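Local structure of Cro protein (Xylella fastidiosa, 3BD1) at residues R36-I45 and C55-F63. The protein probably binds operator DNA through a helix-turn-helix as a prophage-encoded Cro-type transcription factor. Numbering follows the deposited sequence.
With GOL (glycerol), chain D.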
ATOM      1  N   ARG A  36      -4.215  14.463   2.471  1.00 30.11           N
ATOM      2  CA  ARG A  36      -4.216  15.094   3.787  1.00 31.52           C
ATOM      3  C   ARG A  36      -4.866  14.194   4.828  1.00 25.14           C
ATOM      4  O   ARG A  36      -6.061  13.899   4.739  1.00 27.16           O
ATOM      5  CB  ARG A  36      -5.029  16.393   3.740  1.00 30.71           C
ATOM      6  CG  ARG A  36      -5.055  17.214   5.025  1.00 35.11           C
ATOM      7  CD  ARG A  36      -5.939  18.448   4.917  1.00 42.66           C
ATOM      8  NE  ARG A  36      -7.367  18.177   5.087  1.00 49.31           N
ATOM      9  CZ  ARG A  36      -8.289  18.217   4.125  1.00 58.03           C
ATOM     10  NH1 ARG A  36      -7.975  18.525   2.873  1.00 60.10           N
ATOM     11  NH2 ARG A  36      -9.556  17.945   4.416  1.00 53.07           N
ATOM     12  N   VAL A  37      -4.071  13.793   5.815  1.00 21.37           N
ATOM     13  CA  VAL A  37      -4.601  13.079   6.956  1.00 19.42           C
ATOM     14  C   VAL A  37      -5.147  14.121   7.931  1.00 18.87           C
ATOM     15  O   VAL A  37      -4.638  15.239   8.026  1.00 19.73           O
ATOM     16  CB  VAL A  37      -3.581  12.121   7.648  1.00 21.71           C
ATOM     17  CG1 VAL A  37      -2.903  11.241   6.599  1.00 23.09           C
ATOM     18  CG2 VAL A  37      -2.526  12.778   8.502  1.00 25.73           C
ATOM     19  N   PRO A  38      -6.186  13.750   8.682  1.00 20.98           N
ATOM     20  CA  PRO A  38      -6.676  14.645   9.729  1.00 19.53           C
ATOM     21  C   PRO A  38      -5.592  14.983  10.763  1.00 20.16           C
ATOM     22  O   PRO A  38      -4.807  14.117  11.150  1.00 18.92           O
ATOM     23  CB  PRO A  38      -7.779  13.814  10.393  1.00 23.34           C
ATOM     24  CG  PRO A  38      -8.197  12.827   9.406  1.00 25.89           C
ATOM     25  CD  PRO A  38      -6.955  12.498   8.621  1.00 22.13           C
ATOM     26  N   ALA A  39      -5.556  16.232  11.225  1.00 20.46           N
ATOM     27  CA  ALA A  39      -4.505  16.691  12.122  1.00 17.93           C
ATOM     28  C   ALA A  39      -4.545  15.818  13.373  1.00 17.44           C
ATOM     29  O   ALA A  39      -3.488  15.495  13.928  1.00 18.01           O
ATOM     30  CB  ALA A  39      -4.689  18.195  12.487  1.00 19.18           C
ATOM     31  N   GLU A  40      -5.748  15.462  13.819  1.00 18.51           N
ATOM     32  CA  GLU A  40      -5.895  14.732  15.081  1.00 18.61           C
ATOM     33  C   GLU A  40      -5.506  13.261  14.999  1.00 21.24           C
ATOM     34  O   GLU A  40      -5.532  12.553  16.027  1.00 21.73           O
ATOM     35  CB  GLU A  40      -7.319  14.838  15.601  1.00 20.80           C
ATOM     36  CG  GLU A  40      -8.364  14.109  14.795  1.00 23.27           C
ATOM     37  CD  GLU A  40      -8.953  14.880  13.633  1.00 42.10           C
ATOM     38  OE1 GLU A  40     -10.014  14.389  13.190  1.00 37.78           O
ATOM     39  OE2 GLU A  40      -8.389  15.913  13.190  1.00 33.34           O
ATOM     40  N   ARG A  41      -5.138  12.815  13.802  1.00 18.72           N
ATOM     41  CA  ARG A  41      -4.637  11.449  13.632  1.00 18.38           C
ATOM     42  C   ARG A  41      -3.138  11.359  13.392  1.00 17.79           C
ATOM     43  O   ARG A  41      -2.589  10.258  13.291  1.00 17.74           O
ATOM     44  CB  ARG A  41      -5.405  10.679  12.558  1.00 23.00           C
ATOM     45  CG  ARG A  41      -6.921  10.493  12.796  1.00 26.95           C
ATOM     46  CD  ARG A  41      -7.325  10.275  14.264  1.00 32.04           C
ATOM     47  NE  ARG A  41      -6.755   9.052  14.821  1.00 26.87           N
ATOM     48  CZ  ARG A  41      -7.308   7.852  14.667  1.00 28.38           C
ATOM     49  NH1 ARG A  41      -8.439   7.705  13.988  1.00 32.78           N
ATOM     50  NH2 ARG A  41      -6.713   6.804  15.204  1.00 30.24           N
ATOM     51  N   CYS A  42      -2.457  12.503  13.288  1.00 16.72           N
ATOM     52  CA  CYS A  42      -1.033  12.448  12.939  1.00 15.53           C
ATOM     53  C   CYS A  42      -0.166  11.743  14.003  1.00 15.75           C
ATOM     54  O   CYS A  42       0.680  10.921  13.627  1.00 15.37           O
ATOM     55  CB  CYS A  42      -0.485  13.848  12.664  1.00 16.79           C
ATOM     56  SG  CYS A  42      -1.141  14.509  11.107  1.00 19.00           S
ATOM     57  N   ILE A  43      -0.341  12.096  15.279  1.00 15.45           N
ATOM     58  CA  ILE A  43       0.427  11.410  16.331  1.00 15.30           C
ATOM     59  C   ILE A  43       0.157   9.913  16.287  1.00 14.73           C
ATOM     60  O   ILE A  43       1.076   9.116  16.447  1.00 14.87           O
ATOM     61  CB  ILE A  43       0.189  11.975  17.740  1.00 16.86           C
ATOM     62  CG1 ILE A  43       0.823  13.356  17.891  1.00 19.91           C
ATOM     63  CG2 ILE A  43       0.790  11.071  18.828  1.00 22.29           C
ATOM     64  CD1 ILE A  43       0.592  14.028  19.240  1.00 24.88           C
ATOM     65  N   ASP A  44      -1.095   9.538  16.076  1.00 15.03           N
ATOM     66  CA  ASP A  44      -1.446   8.115  16.044  1.00 13.55           C
ATOM     67  C   ASP A  44      -0.687   7.424  14.915  1.00 13.15           C
ATOM     68  O   ASP A  44      -0.185   6.323  15.100  1.00 14.05           O
ATOM     69  CB  ASP A  44      -2.945   7.950  15.849  1.00 16.05           C
ATOM     70  CG  ASP A  44      -3.761   8.462  17.021  1.00 21.64           C
ATOM     71  OD1 ASP A  44      -3.248   8.403  18.158  1.00 23.56           O
ATOM     72  OD2 ASP A  44      -4.896   8.912  16.764  1.00 25.02           O
ATOM     73  N   ILE A  45      -0.623   8.071  13.755  1.00 13.73           N
ATOM     74  CA  ILE A  45       0.082   7.475  12.621  1.00 12.37           C
ATOM     75  C   ILE A  45       1.577   7.359  12.922  1.00 11.08           C
ATOM     76  O   ILE A  45       2.216   6.333  12.620  1.00 11.71           O
ATOM     77  CB  ILE A  45      -0.183   8.248  11.296  1.00 13.31           C
ATOM     78  CG1 ILE A  45      -1.668   8.162  10.901  1.00 15.80           C
ATOM     79  CG2 ILE A  45       0.785   7.770  10.210  1.00 14.87           C
ATOM     80  CD1 ILE A  45      -2.102   9.165   9.822  1.00 20.25           C
ATOM     81  N   CYS A  55       4.863  13.443  12.391  1.00 14.52           N
ATOM     82  CA  CYS A  55       3.774  14.397  12.268  1.00 14.85           C
ATOM     83  C   CYS A  55       4.088  15.492  11.236  1.00 15.40           C
ATOM     84  O   CYS A  55       3.234  15.831  10.434  1.00 15.98           O
ATOM     85  CB  CYS A  55       3.481  15.057  13.633  1.00 16.55           C
ATOM     86  SG  CYS A  55       2.685  13.915  14.777  1.00 18.99           S
ATOM     87  N   ARG A  56       5.304  16.022  11.245  1.00 15.14           N
ATOM     88  CA  ARG A  56       5.676  17.122  10.333  1.00 14.64           C
ATOM     89  C   ARG A  56       5.662  16.678   8.883  1.00 15.51           C
ATOM     90  O   ARG A  56       5.445  17.500   7.993  1.00 18.99           O
ATOM     91  CB  ARG A  56       7.054  17.636  10.740  1.00 18.90           C
ATOM     92  CG  ARG A  56       7.754  18.605   9.859  1.00 22.53           C
ATOM     93  CD  ARG A  56       7.080  19.946   9.854  1.00 27.14           C
ATOM     94  NE  ARG A  56       7.780  20.800   8.888  1.00 22.65           N
ATOM     95  CZ  ARG A  56       7.770  22.127   8.906  1.00 27.86           C
ATOM     96  NH1 ARG A  56       7.082  22.783   9.830  1.00 30.11           N
ATOM     97  NH2 ARG A  56       8.440  22.799   7.977  1.00 31.16           N
ATOM     98  N   GLU A  57       5.878  15.394   8.625  1.00 14.96           N
ATOM     99  CA  GLU A  57       5.803  14.885   7.274  1.00 15.88           C
ATOM    100  C   GLU A  57       4.373  14.745   6.819  1.00 14.60           C
ATOM    101  O   GLU A  57       4.074  14.920   5.631  1.00 17.63           O
ATOM    102  CB  GLU A  57       6.546  13.554   7.141  1.00 15.84           C
ATOM    103  CG  GLU A  57       8.040  13.661   7.411  1.00 16.59           C
ATOM    104  CD  GLU A  57       8.772  12.356   7.633  1.00 21.42           C
ATOM    105  OE1 GLU A  57       8.205  11.383   8.118  1.00 20.49           O
ATOM    106  OE2 GLU A  57       9.975  12.256   7.346  1.00 31.51           O
ATOM    107  N   LEU A  58       3.488  14.411   7.760  1.00 15.14           N
ATOM    108  CA  LEU A  58       2.081  14.249   7.439  1.00 15.27           C
ATOM    109  C   LEU A  58       1.365  15.577   7.244  1.00 17.15           C
ATOM    110  O   LEU A  58       0.578  15.749   6.316  1.00 17.84           O
ATOM    111  CB  LEU A  58       1.400  13.405   8.530  1.00 16.01           C
ATOM    112  CG  LEU A  58       1.817  11.933   8.607  1.00 16.25           C
ATOM    113  CD1 LEU A  58       1.509  11.404  10.041  1.00 17.94           C
ATOM    114  CD2 LEU A  58       1.163  11.124   7.512  1.00 20.18           C
ATOM    115  N   ARG A  59       1.633  16.530   8.125  1.00 15.80           N
ATOM    116  CA  ARG A  59       0.922  17.804   8.116  1.00 15.00           C
ATOM    117  C   ARG A  59       1.918  18.905   8.429  1.00 16.31           C
ATOM    118  O   ARG A  59       1.975  19.450   9.534  1.00 17.21           O
ATOM    119  CB  ARG A  59      -0.285  17.824   9.062  1.00 16.25           C
ATOM    120  CG  ARG A  59      -1.445  16.929   8.639  1.00 16.81           C
ATOM    121  CD  ARG A  59      -2.145  17.397   7.351  1.00 18.11           C
ATOM    122  NE  ARG A  59      -2.648  18.762   7.474  1.00 18.92           N
ATOM    123  CZ  ARG A  59      -3.821  19.074   8.012  1.00 20.25           C
ATOM    124  NH1 ARG A  59      -4.620  18.112   8.455  1.00 20.30           N
ATOM    125  NH2 ARG A  59      -4.210  20.333   8.118  1.00 22.81           N
ATOM    126  N   PRO A  60       2.713  19.291   7.420  1.00 17.11           N
ATOM    127  CA  PRO A  60       3.677  20.357   7.636  1.00 17.43           C
ATOM    128  C   PRO A  60       3.057  21.723   7.924  1.00 17.18           C
ATOM    129  O   PRO A  60       3.762  22.584   8.440  1.00 22.86           O
ATOM    130  CB  PRO A  60       4.511  20.387   6.355  1.00 20.15           C
ATOM    131  CG  PRO A  60       3.832  19.542   5.423  1.00 23.67           C
ATOM    132  CD  PRO A  60       2.793  18.698   6.079  1.00 18.15           C
ATOM    133  N   ASP A  61       1.788  21.880   7.571  1.00 18.10           N
ATOM    134  CA  ASP A  61       1.017  23.068   7.874  1.00 19.47           C
ATOM    135  C   ASP A  61       0.556  23.145   9.327  1.00 19.90           C
ATOM    136  O   ASP A  61       0.050  24.199   9.723  1.00 23.72           O
ATOM    137  CB  ASP A  61      -0.211  23.139   6.969  1.00 21.87           C
ATOM    138  CG  ASP A  61      -1.104  21.917   6.993  1.00 23.60           C
ATOM    139  OD1 ASP A  61      -0.601  20.777   7.074  1.00 23.34           O
ATOM    140  OD2 ASP A  61      -2.330  22.140   6.874  1.00 28.45           O
ATOM    141  N   VAL A  62       0.708  22.054  10.083  1.00 18.12           N
ATOM    142  CA  VAL A  62       0.266  21.974  11.471  1.00 17.03           C
ATOM    143  C   VAL A  62       1.461  21.870  12.423  1.00 17.64           C
ATOM    144  O   VAL A  62       1.488  22.542  13.451  1.00 20.25           O
ATOM    145  CB  VAL A  62      -0.694  20.771  11.654  1.00 17.73           C
ATOM    146  CG1 VAL A  62      -1.014  20.536  13.151  1.00 18.73           C
ATOM    147  CG2 VAL A  62      -1.947  20.956  10.813  1.00 18.30           C
ATOM    148  N   PHE A  63       2.443  21.029  12.108  1.00 17.89           N
ATOM    149  CA  PHE A  63       3.520  20.715  13.034  1.00 18.41           C
ATOM    150  C   PHE A  63       4.786  21.465  12.710  1.00 23.55           C
ATOM    151  O   PHE A  63       4.986  21.904  11.585  1.00 26.83           O
ATOM    152  CB  PHE A  63       3.747  19.200  13.079  1.00 19.87           C
ATOM    153  CG  PHE A  63       2.561  18.439  13.586  1.00 17.55           C
ATOM    154  CD1 PHE A  63       1.603  17.945  12.719  1.00 18.86           C
ATOM    155  CD2 PHE A  63       2.406  18.254  14.950  1.00 19.88           C
ATOM    156  CE1 PHE A  63       0.500  17.250  13.199  1.00 17.84           C
ATOM    157  CE2 PHE A  63       1.318  17.558  15.420  1.00 19.36           C
ATOM    158  CZ  PHE A  63       0.352  17.062  14.566  1.00 18.93           C
TER
HETATM  159  C1  GOL D 156      -7.776  19.582   9.919  1.00 25.17           C
HETATM  160  O1  GOL D 156      -7.197  18.299   9.873  1.00 23.18           O
HETATM  161  C2  GOL D 156      -7.658  20.532  11.103  1.00 40.86           C
HETATM  162  O2  GOL D 156      -6.319  20.448  11.536  1.00 79.12           O
HETATM  163  C3  GOL D 156      -8.660  20.503  12.256  1.00 27.05           C
HETATM  164  O3  GOL D 156      -8.768  19.108  12.458  0.50 45.25           O
HETATM  165  O   HOH W   1      -1.261  14.131   5.316  1.00 30.42           O
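R59 NH1 serves two acceptors, donating 2.9 Å to V37 O and, equally close, to O1 of a glycerol probably left from crystallisation. The V37 bond, 154° at the hydrogen, lies in both the carbonyl and the guanidinium plane. A39 N also donates to glycerol O1, which thus joins two donors. Along its NE/NH2 edge the R59 guanidinium holds D61 side-on: NE reaches OD1 on its syn lone pair, while NH2 meets OD2 at 2.9 Å, tilted from the carboxylate plane. R36 CG lies over one face of the group and V62 CG2 over the opposite one, both toward the rim, with the R36 guanidinium turned 81° against it. R59 CG, set anti to the carbonyl carbon by chi1 (-69°), lies 3.5 Å from C42 SG; bends at chi2 and chi3 then turn the chain so that NH1 reaches V37 O. One water, accepting from V37 N and donating to L58 O, joins the two backbones.

Deeper in, C42 packs between helix 55-58 and the F63 ring: SG touches L58 CB, and CB lies 3.6 Å from F63 CE1. C55 SG lies against the C42 backbone and I43 CG1, whereas L58 CD1 abuts I45 CG2. A39, V62 and F63 continue into the interface with the second subunit, where the two F63 rings meet. The carboxylate of D61 probably offsets the charge of R59 beside R36, letting this buried arginine tie the end of the short helix to the loop before helix 42-48.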